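Local coordinates for putative lipoprotein (Parabacteroides distasonis, PDB 4FVS) that is of unknown function but, with its fold resembling that of the LolA/LolB lipoprotein carriers, probably binds lipid or another apolar ligand, at residues T14-K19 / T209-L214; L27-S32 / S84-V89; M31-D36 / Y51-P56. All coordinates share one frame; numbering follows the deposited sequence.

Interaction 1: residues T14-K19 / T209-L214; sequences TVWVRK and TVLEEL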
loop_
_atom_site.group_PDB
_atom_site.type_symbol
_atom_site.label_atom_id
_atom_site.label_comp_id
_atom_site.label_asym_id
_atom_site.label_seq_id
_atom_site.Cartn_x
_atom_site.Cartn_y
_atom_site.Cartn_z
ATOM N N THR A 14 6.483 13.376 10.562
ATOM C CA THR A 14 7.283 12.833 9.468
ATOM C C THR A 14 6.463 12.934 8.204
ATOM O O THR A 14 5.274 12.620 8.213
ATOM C CB THR A 14 7.720 11.403 9.790
ATOM O OG1 THR A 14 8.616 11.455 10.895
ATOM C CG2 THR A 14 8.394 10.701 8.624
ATOM N N VAL A 15 7.084 13.426 7.135
ATOM C CA VAL A 15 6.463 13.564 5.822
ATOM C C VAL A 15 7.215 12.684 4.812
ATOM O O VAL A 15 8.419 12.462 4.947
ATOM C CB VAL A 15 6.379 15.044 5.340
ATOM C CG1 VAL A 15 5.380 15.852 6.156
ATOM C CG2 VAL A 15 7.743 15.719 5.325
ATOM N N TRP A 16 6.496 12.167 3.819
ATOM C CA TRP A 16 7.092 11.379 2.755
ATOM C C TRP A 16 6.268 11.514 1.483
ATOM O O TRP A 16 5.117 11.958 1.511
ATOM C CB TRP A 16 7.319 9.898 3.130
ATOM C CG TRP A 16 6.141 9.016 3.404
ATOM C CD1 TRP A 16 5.719 7.974 2.633
ATOM C CD2 TRP A 16 5.380 8.952 4.618
ATOM N NE1 TRP A 16 4.687 7.312 3.255
ATOM C CE2 TRP A 16 4.472 7.877 4.486
ATOM C CE3 TRP A 16 5.319 9.745 5.771
ATOM C CZ2 TRP A 16 3.527 7.568 5.468
ATOM C CZ3 TRP A 16 4.371 9.443 6.739
ATOM C CH2 TRP A 16 3.490 8.366 6.584
ATOM N N VAL A 17 6.923 11.240 0.348
ATOM C CA VAL A 17 6.349 11.336 -0.980
ATOM C C VAL A 17 6.684 10.092 -1.741
ATOM O O VAL A 17 7.859 9.724 -1.845
ATOM C CB VAL A 17 6.817 12.595 -1.768
ATOM C CG1 VAL A 17 6.112 12.685 -3.133
ATOM C CG2 VAL A 17 6.587 13.872 -0.978
ATOM N N ARG A 18 5.647 9.448 -2.277
ATOM C CA ARG A 18 5.712 8.310 -3.191
ATOM C C ARG A 18 5.149 8.790 -4.505
ATOM O O ARG A 18 4.112 9.472 -4.488
ATOM C CB ARG A 18 4.957 7.077 -2.651
ATOM C CG ARG A 18 5.738 6.341 -1.574
ATOM C CD ARG A 18 4.973 5.226 -0.880
ATOM N NE ARG A 18 4.511 4.205 -1.819
ATOM C CZ ARG A 18 3.231 3.906 -2.001
ATOM N NH1 ARG A 18 2.295 4.514 -1.288
ATOM N NH2 ARG A 18 2.881 2.973 -2.869
ATOM N N LYS A 19 5.807 8.475 -5.634
ATOM C CA LYS A 19 5.288 8.912 -6.926
ATOM C C LYS A 19 4.917 7.690 -7.766
ATOM O O LYS A 19 5.614 6.676 -7.747
ATOM C CB LYS A 19 6.287 9.840 -7.650
ATOM C CG LYS A 19 6.394 11.213 -7.003
ATOM C CD LYS A 19 7.188 12.154 -7.816
ATOM C CE LYS A 19 7.292 13.522 -7.180
ATOM N NZ LYS A 19 8.223 14.415 -7.942
ATOM N N THR A 209 5.541 2.341 -8.350
ATOM C CA THR A 209 5.638 3.503 -7.459
ATOM C C THR A 209 6.996 3.440 -6.748
ATOM O O THR A 209 7.540 2.348 -6.531
ATOM C CB THR A 209 4.460 3.632 -6.461
ATOM O OG1 THR A 209 4.693 2.829 -5.314
ATOM C CG2 THR A 209 3.093 3.370 -7.078
ATOM N N VAL A 210 7.553 4.612 -6.426
ATOM C CA VAL A 210 8.821 4.719 -5.722
ATOM C C VAL A 210 8.709 5.782 -4.659
ATOM O O VAL A 210 8.025 6.789 -4.875
ATOM C CB VAL A 210 10.073 4.989 -6.622
ATOM C CG1 VAL A 210 10.508 3.760 -7.379
ATOM C CG2 VAL A 210 9.841 6.123 -7.586
ATOM N N LEU A 211 9.400 5.547 -3.508
ATOM C CA LEU A 211 9.535 6.495 -2.416
ATOM C C LEU A 211 10.605 7.493 -2.832
ATOM O O LEU A 211 11.754 7.110 -3.074
ATOM C CB LEU A 211 9.881 5.763 -1.125
ATOM C CG LEU A 211 10.142 6.639 0.103
ATOM C CD1 LEU A 211 8.858 7.270 0.647
ATOM C CD2 LEU A 211 10.863 5.850 1.163
ATOM N N GLU A 212 10.222 8.757 -2.991
ATOM C CA GLU A 212 11.151 9.782 -3.486
ATOM C C GLU A 212 11.693 10.696 -2.366
ATOM O O GLU A 212 12.812 11.179 -2.474
ATOM C CB GLU A 212 10.456 10.637 -4.548
ATOM C CG GLU A 212 9.860 9.838 -5.697
ATOM C CD GLU A 212 10.533 9.961 -7.047
ATOM O OE1 GLU A 212 11.303 10.928 -7.260
ATOM O OE2 GLU A 212 10.233 9.119 -7.920
ATOM N N GLU A 213 10.895 10.966 -1.330
ATOM C CA GLU A 213 11.271 11.840 -0.221
ATOM C C GLU A 213 10.826 11.261 1.095
ATOM O O GLU A 213 9.768 10.636 1.162
ATOM C CB GLU A 213 10.633 13.225 -0.390
ATOM C CG GLU A 213 11.182 14.090 -1.506
ATOM C CD GLU A 213 12.045 15.206 -0.990
ATOM O OE1 GLU A 213 11.537 16.071 -0.239
ATOM O OE2 GLU A 213 13.244 15.210 -1.342
ATOM N N LEU A 214 11.617 11.500 2.155
ATOM C CA LEU A 214 11.295 11.089 3.523
ATOM C C LEU A 214 12.101 11.959 4.498
ATOM O O LEU A 214 13.326 11.864 4.532
ATOM C CB LEU A 214 11.533 9.584 3.744
ATOM C CG LEU A 214 11.339 9.028 5.165
ATOM C CD1 LEU A 214 9.889 9.060 5.601
ATOM C CD2 LEU A 214 11.840 7.624 5.240
#
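Residues 15-19 and 209-214 run antiparallel, their axes inclined at 164° and approaching to 4.5 Å, and the ladder between them is broken by a classic beta bulge at which E212 and E213 face V17. The ladder sets the first long strand, 15-22, against the last, 205-214, bringing the chain's two ends side by side. V17 O receives E212 N at 2.8 Å, nearly along the C=O axis, and more weakly E213 N, while V17 N donates to E213 O. Beyond the bulge K19 N bonds to V210 O at 2.9 Å. W16, R18, L211 and L214 share one face. W16 has CG wedged between its backbone N and carbonyl carbon (chi1 65°), and L211 CD1 comes obliquely to the indole, 3.8 Å from W16 CD1. L214 CD1 meets W16 CB at 3.7 Å. V17, E213 and K19 take the opposite face, V17 and E213 side by side. The extended K19 chain crosses the bent E212 at about a right angle, CG to CG; E212 OE2 bonds to Y21 OH. R18 folds at chi3 (59°), and its NH2 donates to T209 OG1 at 3.0 Å, which also bonds to T196 OG1.

Interaction 2: residues L27-S32 / S84-V89; sequences LQSVMS and SYPGVV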
loop_
_atom_site.group_PDB
_atom_site.type_symbol
_atom_site.label_atom_id
_atom_site.label_comp_id
_atom_site.label_asym_id
_atom_site.label_seq_id
_atom_site.Cartn_x
_atom_site.Cartn_y
_atom_site.Cartn_z
ATOM N N LEU A 27 5.116 10.188 -15.060
ATOM C CA LEU A 27 4.446 10.471 -13.797
ATOM C C LEU A 27 2.949 10.479 -14.002
ATOM O O LEU A 27 2.442 11.102 -14.936
ATOM C CB LEU A 27 4.937 11.800 -13.203
ATOM C CG LEU A 27 4.385 12.177 -11.832
ATOM C CD1 LEU A 27 4.852 11.218 -10.736
ATOM C CD2 LEU A 27 4.752 13.576 -11.486
ATOM N N GLN A 28 2.259 9.736 -13.150
ATOM C CA GLN A 28 0.809 9.586 -13.162
ATOM C C GLN A 28 0.174 10.234 -11.921
ATOM O O GLN A 28 -0.884 10.866 -12.031
ATOM C CB GLN A 28 0.427 8.081 -13.225
ATOM C CG GLN A 28 0.855 7.343 -14.505
ATOM C CD GLN A 28 -0.008 7.694 -15.689
ATOM O OE1 GLN A 28 0.415 8.404 -16.619
ATOM N NE2 GLN A 28 -1.242 7.208 -15.664
ATOM N N SER A 29 0.805 10.042 -10.738
ATOM C CA SER A 29 0.294 10.525 -9.466
ATOM C C SER A 29 1.401 10.810 -8.458
ATOM O O SER A 29 2.440 10.154 -8.437
ATOM C CB SER A 29 -0.681 9.501 -8.869
ATOM O OG SER A 29 -0.117 8.211 -8.644
ATOM N N VAL A 30 1.142 11.789 -7.601
ATOM C CA VAL A 30 2.001 12.176 -6.477
ATOM C C VAL A 30 1.237 11.815 -5.187
ATOM O O VAL A 30 0.068 12.188 -5.034
ATOM C CB VAL A 30 2.425 13.657 -6.531
ATOM C CG1 VAL A 30 3.355 14.005 -5.373
ATOM C CG2 VAL A 30 3.081 13.978 -7.873
HETATM N N MSE A 31 1.869 11.041 -4.299
HETATM C CA MSE A 31 1.230 10.603 -3.065
HETATM C C MSE A 31 2.002 11.145 -1.880
HETATM O O MSE A 31 3.118 10.675 -1.603
HETATM C CB MSE A 31 1.131 9.091 -3.048
HETATM C CG MSE A 31 0.298 8.575 -4.218
HETATM SE SE MSE A 31 0.381 6.700 -4.566
HETATM C CE MSE A 31 2.271 6.629 -5.245
ATOM N N SER A 32 1.421 12.184 -1.217
ATOM C CA SER A 32 2.044 12.856 -0.091
ATOM C C SER A 32 1.409 12.426 1.208
ATOM O O SER A 32 0.183 12.411 1.325
ATOM C CB SER A 32 1.950 14.359 -0.253
ATOM O OG SER A 32 2.506 14.718 -1.503
ATOM N N SER A 84 -2.376 2.008 -3.719
ATOM C CA SER A 84 -1.649 3.276 -3.909
ATOM C C SER A 84 -0.897 3.273 -5.240
ATOM O O SER A 84 0.348 3.351 -5.244
ATOM C CB SER A 84 -0.638 3.489 -2.779
ATOM O OG SER A 84 -1.210 3.463 -1.486
ATOM N N TYR A 85 -1.615 3.079 -6.368
ATOM C CA TYR A 85 -0.904 3.008 -7.640
ATOM C C TYR A 85 -1.755 3.588 -8.733
ATOM O O TYR A 85 -2.980 3.571 -8.595
ATOM C CB TYR A 85 -0.446 1.577 -7.977
ATOM C CG TYR A 85 -1.534 0.524 -8.045
ATOM C CD1 TYR A 85 -2.248 0.307 -9.226
ATOM C CD2 TYR A 85 -1.748 -0.352 -6.983
ATOM C CE1 TYR A 85 -3.202 -0.696 -9.320
ATOM C CE2 TYR A 85 -2.679 -1.388 -7.079
ATOM C CZ TYR A 85 -3.401 -1.556 -8.252
ATOM O OH TYR A 85 -4.311 -2.571 -8.382
ATOM N N PRO A 86 -1.097 4.074 -9.827
ATOM C CA PRO A 86 -1.821 4.740 -10.927
ATOM C C PRO A 86 -3.098 4.036 -11.437
ATOM O O PRO A 86 -4.080 4.725 -11.618
ATOM C CB PRO A 86 -0.767 4.781 -12.029
ATOM C CG PRO A 86 0.508 4.918 -11.304
ATOM C CD PRO A 86 0.370 4.146 -10.045
ATOM N N GLY A 87 -3.097 2.720 -11.654
ATOM C CA GLY A 87 -4.288 1.987 -12.109
ATOM C C GLY A 87 -5.580 2.225 -11.327
ATOM O O GLY A 87 -6.671 2.304 -11.916
ATOM N N VAL A 88 -5.462 2.327 -9.977
ATOM C CA VAL A 88 -6.558 2.602 -9.033
ATOM C C VAL A 88 -6.742 4.166 -8.878
ATOM O O VAL A 88 -7.851 4.680 -9.077
ATOM C CB VAL A 88 -6.295 1.908 -7.645
ATOM C CG1 VAL A 88 -7.267 2.370 -6.570
ATOM C CG2 VAL A 88 -6.319 0.399 -7.743
ATOM N N VAL A 89 -5.645 4.886 -8.513
ATOM C CA VAL A 89 -5.593 6.334 -8.187
ATOM C C VAL A 89 -6.094 7.237 -9.377
ATOM O O VAL A 89 -6.692 8.285 -9.105
ATOM C CB VAL A 89 -4.183 6.780 -7.687
ATOM C CG1 VAL A 89 -4.116 8.281 -7.446
ATOM C CG2 VAL A 89 -3.799 6.036 -6.406
#
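S84 OG is gripped by three partners: hydrogen bonds join it to E81 O and to Y53 OH, and Y33 OH adds a weak third. With OG anti to its own carbonyl carbon (chi1 -56°), the hydroxyl turns into that polar cluster, while S84 O and CB are the atoms that M31 touches. In this selenomethionine chi2 is extended, the chain bends at chi3 (-70°), and M31 SE lies 3.4 Å from S84 O and 3.8 Å from S84 CB. No hydrogen bond crosses between the two segments, so the contact rests on van der Waals touch. The second element is the single turn of helix 86-89, laid against the side of the strand that carries S29 and M31. P86 and Y85 also touch S207 of strand 205-214, so the turn packs on two strands, 27-41 and 205-214. Y85 stands at its N-cap position, and Y85 O takes both V88 N, at 3.1 Å, and V89 N, at 3.0 Å, which closes the turn. The strand itself is irregular where the helix meets it, because Q28 and S29 both face G20 in a classic beta bulge. That irregularity coincides with the place where the P86 ring crosses the Q28 side chain at about a right angle, P86 CG 3.7 Å from Q28 CB. One turn on, V89 CG1, anti to its backbone N, touches S29 CB at 3.9 Å.

Interaction 3: residues M31-D36 / Y51-P56; sequences MSYQVD and YVYTNP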
loop_
_atom_site.group_PDB
_atom_site.type_symbol
_atom_site.label_atom_id
_atom_site.label_comp_id
_atom_site.label_asym_id
_atom_site.label_seq_id
_atom_site.Cartn_x
_atom_site.Cartn_y
_atom_site.Cartn_z
HETATM N N MSE A 31 1.869 11.041 -4.299
HETATM C CA MSE A 31 1.230 10.603 -3.065
HETATM C C MSE A 31 2.002 11.145 -1.880
HETATM O O MSE A 31 3.118 10.675 -1.603
HETATM C CB MSE A 31 1.131 9.091 -3.048
HETATM C CG MSE A 31 0.298 8.575 -4.218
HETATM SE SE MSE A 31 0.381 6.700 -4.566
HETATM C CE MSE A 31 2.271 6.629 -5.245
ATOM N N SER A 32 1.421 12.184 -1.217
ATOM C CA SER A 32 2.044 12.856 -0.091
ATOM C C SER A 32 1.409 12.426 1.208
ATOM O O SER A 32 0.183 12.411 1.325
ATOM C CB SER A 32 1.950 14.359 -0.253
ATOM O OG SER A 32 2.506 14.718 -1.503
ATOM N N TYR A 33 2.246 12.069 2.184
ATOM C CA TYR A 33 1.796 11.585 3.482
ATOM C C TYR A 33 2.427 12.332 4.621
ATOM O O TYR A 33 3.472 12.963 4.451
ATOM C CB TYR A 33 2.145 10.101 3.661
ATOM C CG TYR A 33 1.550 9.119 2.684
ATOM C CD1 TYR A 33 2.097 8.949 1.414
ATOM C CD2 TYR A 33 0.553 8.234 3.082
ATOM C CE1 TYR A 33 1.583 8.000 0.523
ATOM C CE2 TYR A 33 0.036 7.278 2.204
ATOM C CZ TYR A 33 0.569 7.152 0.932
ATOM O OH TYR A 33 0.075 6.190 0.092
ATOM N N GLN A 34 1.815 12.208 5.805
ATOM C CA GLN A 34 2.318 12.792 7.032
ATOM C C GLN A 34 1.766 12.077 8.274
ATOM O O GLN A 34 0.556 11.914 8.390
ATOM C CB GLN A 34 1.995 14.280 7.119
ATOM C CG GLN A 34 2.680 14.888 8.333
ATOM C CD GLN A 34 2.320 16.308 8.557
ATOM O OE1 GLN A 34 1.168 16.718 8.376
ATOM N NE2 GLN A 34 3.290 17.060 9.039
ATOM N N VAL A 35 2.648 11.701 9.216
ATOM C CA VAL A 35 2.243 11.099 10.490
ATOM C C VAL A 35 1.573 12.190 11.339
ATOM O O VAL A 35 2.237 13.140 11.751
ATOM C CB VAL A 35 3.416 10.430 11.244
ATOM C CG1 VAL A 35 2.961 9.898 12.597
ATOM C CG2 VAL A 35 4.050 9.325 10.409
ATOM N N ASP A 36 0.264 12.064 11.560
ATOM C CA ASP A 36 -0.502 13.033 12.325
ATOM C C ASP A 36 -0.444 12.698 13.826
ATOM O O ASP A 36 -0.135 13.586 14.615
ATOM C CB ASP A 36 -1.955 13.097 11.817
ATOM C CG ASP A 36 -2.747 14.342 12.201
ATOM O OD1 ASP A 36 -2.222 15.178 12.987
ATOM O OD2 ASP A 36 -3.886 14.491 11.709
ATOM N N TYR A 51 -3.049 11.520 4.085
ATOM C CA TYR A 51 -2.512 11.392 2.738
ATOM C C TYR A 51 -3.262 12.310 1.804
ATOM O O TYR A 51 -4.430 12.610 2.033
ATOM C CB TYR A 51 -2.529 9.937 2.235
ATOM C CG TYR A 51 -3.896 9.345 1.963
ATOM C CD1 TYR A 51 -4.547 9.572 0.755
ATOM C CD2 TYR A 51 -4.489 8.462 2.866
ATOM C CE1 TYR A 51 -5.784 8.999 0.476
ATOM C CE2 TYR A 51 -5.730 7.877 2.594
ATOM C CZ TYR A 51 -6.373 8.148 1.394
ATOM O OH TYR A 51 -7.597 7.586 1.101
ATOM N N VAL A 52 -2.565 12.784 0.765
ATOM C CA VAL A 52 -3.105 13.617 -0.308
ATOM C C VAL A 52 -2.540 13.094 -1.606
ATOM O O VAL A 52 -1.327 13.106 -1.799
ATOM C CB VAL A 52 -2.865 15.145 -0.163
ATOM C CG1 VAL A 52 -3.692 15.924 -1.192
ATOM C CG2 VAL A 52 -3.199 15.634 1.247
ATOM N N TYR A 53 -3.409 12.578 -2.466
ATOM C CA TYR A 53 -3.018 12.093 -3.773
ATOM C C TYR A 53 -3.372 13.194 -4.762
ATOM O O TYR A 53 -4.516 13.659 -4.781
ATOM C CB TYR A 53 -3.688 10.741 -4.121
ATOM C CG TYR A 53 -3.377 9.545 -3.233
ATOM C CD1 TYR A 53 -2.384 9.606 -2.259
ATOM C CD2 TYR A 53 -4.058 8.337 -3.391
ATOM C CE1 TYR A 53 -2.079 8.499 -1.460
ATOM C CE2 TYR A 53 -3.788 7.233 -2.573
ATOM C CZ TYR A 53 -2.783 7.311 -1.618
ATOM O OH TYR A 53 -2.506 6.202 -0.830
ATOM N N THR A 54 -2.357 13.701 -5.484
ATOM C CA THR A 54 -2.503 14.774 -6.471
ATOM C C THR A 54 -2.029 14.279 -7.803
ATOM O O THR A 54 -1.208 13.363 -7.843
ATOM C CB THR A 54 -1.730 16.040 -6.060
ATOM O OG1 THR A 54 -0.355 15.716 -5.859
ATOM C CG2 THR A 54 -2.315 16.729 -4.830
ATOM N N ASN A 55 -2.502 14.861 -8.899
ATOM C CA ASN A 55 -1.981 14.429 -10.187
ATOM C C ASN A 55 -0.759 15.338 -10.516
ATOM O O ASN A 55 -0.449 16.248 -9.730
ATOM C CB ASN A 55 -3.065 14.382 -11.290
ATOM C CG ASN A 55 -3.915 15.594 -11.377
ATOM O OD1 ASN A 55 -3.425 16.724 -11.527
ATOM N ND2 ASN A 55 -5.213 15.369 -11.302
ATOM N N PRO A 56 0.006 15.060 -11.590
ATOM C CA PRO A 56 1.235 15.829 -11.842
ATOM C C PRO A 56 1.087 17.357 -11.871
ATOM O O PRO A 56 2.057 18.037 -11.511
ATOM C CB PRO A 56 1.656 15.327 -13.215
ATOM C CG PRO A 56 1.198 13.920 -13.222
ATOM C CD PRO A 56 -0.145 13.989 -12.598
#
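Y53, M31 and S32 lose the most surface when strands 31-36 and 51-54 of this beta hairpin come together, running antiparallel at 170°. S32 supplies the backbone core of the pairing: its N donates to V52 O at 3.0 Å, and its O accepts V52 N at 2.8 Å, nearly along the C=O axis. The two non-hydrogen-bonded pairs around it, M31 with Y53 and Y33 with Y51, put their side chains on the face opposite S32 and V52. The Y53 ring is covered on both faces. M31 lies over one, a Met-aromatic contact in which SE is 4.4 Å from the ring centroid and 13° off the normal, and M31 CG makes a CH-pi contact, 3.8 Å from the centroid; Y51 CD1 covers the opposite face toward the rim. The edge of Y53 points at the face of Y33 in an offset edge-to-face pair, centroids 5.9 Å apart and planes at 65°. The ring tips also meet, Y33 OH lying 2.7 Å from Y53 OH in a hydrogen bond between the two hydroxyls. Y33 CD2 rests 3.6 Å from Y51 CB, the two side chains lying side by side. An alanine here in place of the Y33 side chain removes the ring and the hydroxyl that meet Y53, and would probably loosen the orientation of the Y53 ring. Beyond the hairpin, the Y33 ring stacks on W16 of strand 15-22, Y51 OH bonds to N62 OD1 of strand 60-71, and Y53 touches V61 of that same strand.

In the fold
Interactions 2 and 3 both use strand 27-41; interaction 1 lies next to it through strand 15-22. Interactions 2 and 3 share M31 and S32 and are buried, whereas interaction 1 is only partly so, its glutamate and lysine side chains lying toward the surface. Interactions 1 and 3 are strand ladders held by backbone hydrogen bonds; interaction 2 instead lays a helical turn against a strand by side-chain touch, much of it apolar. R18 of interaction 1 links the three, packing against both S84 of interaction 2 and Y33 of interaction 3. Backbone pairing continues the connection, R18 O lying 2.7 Å from M31 N, a probable hydrogen bond.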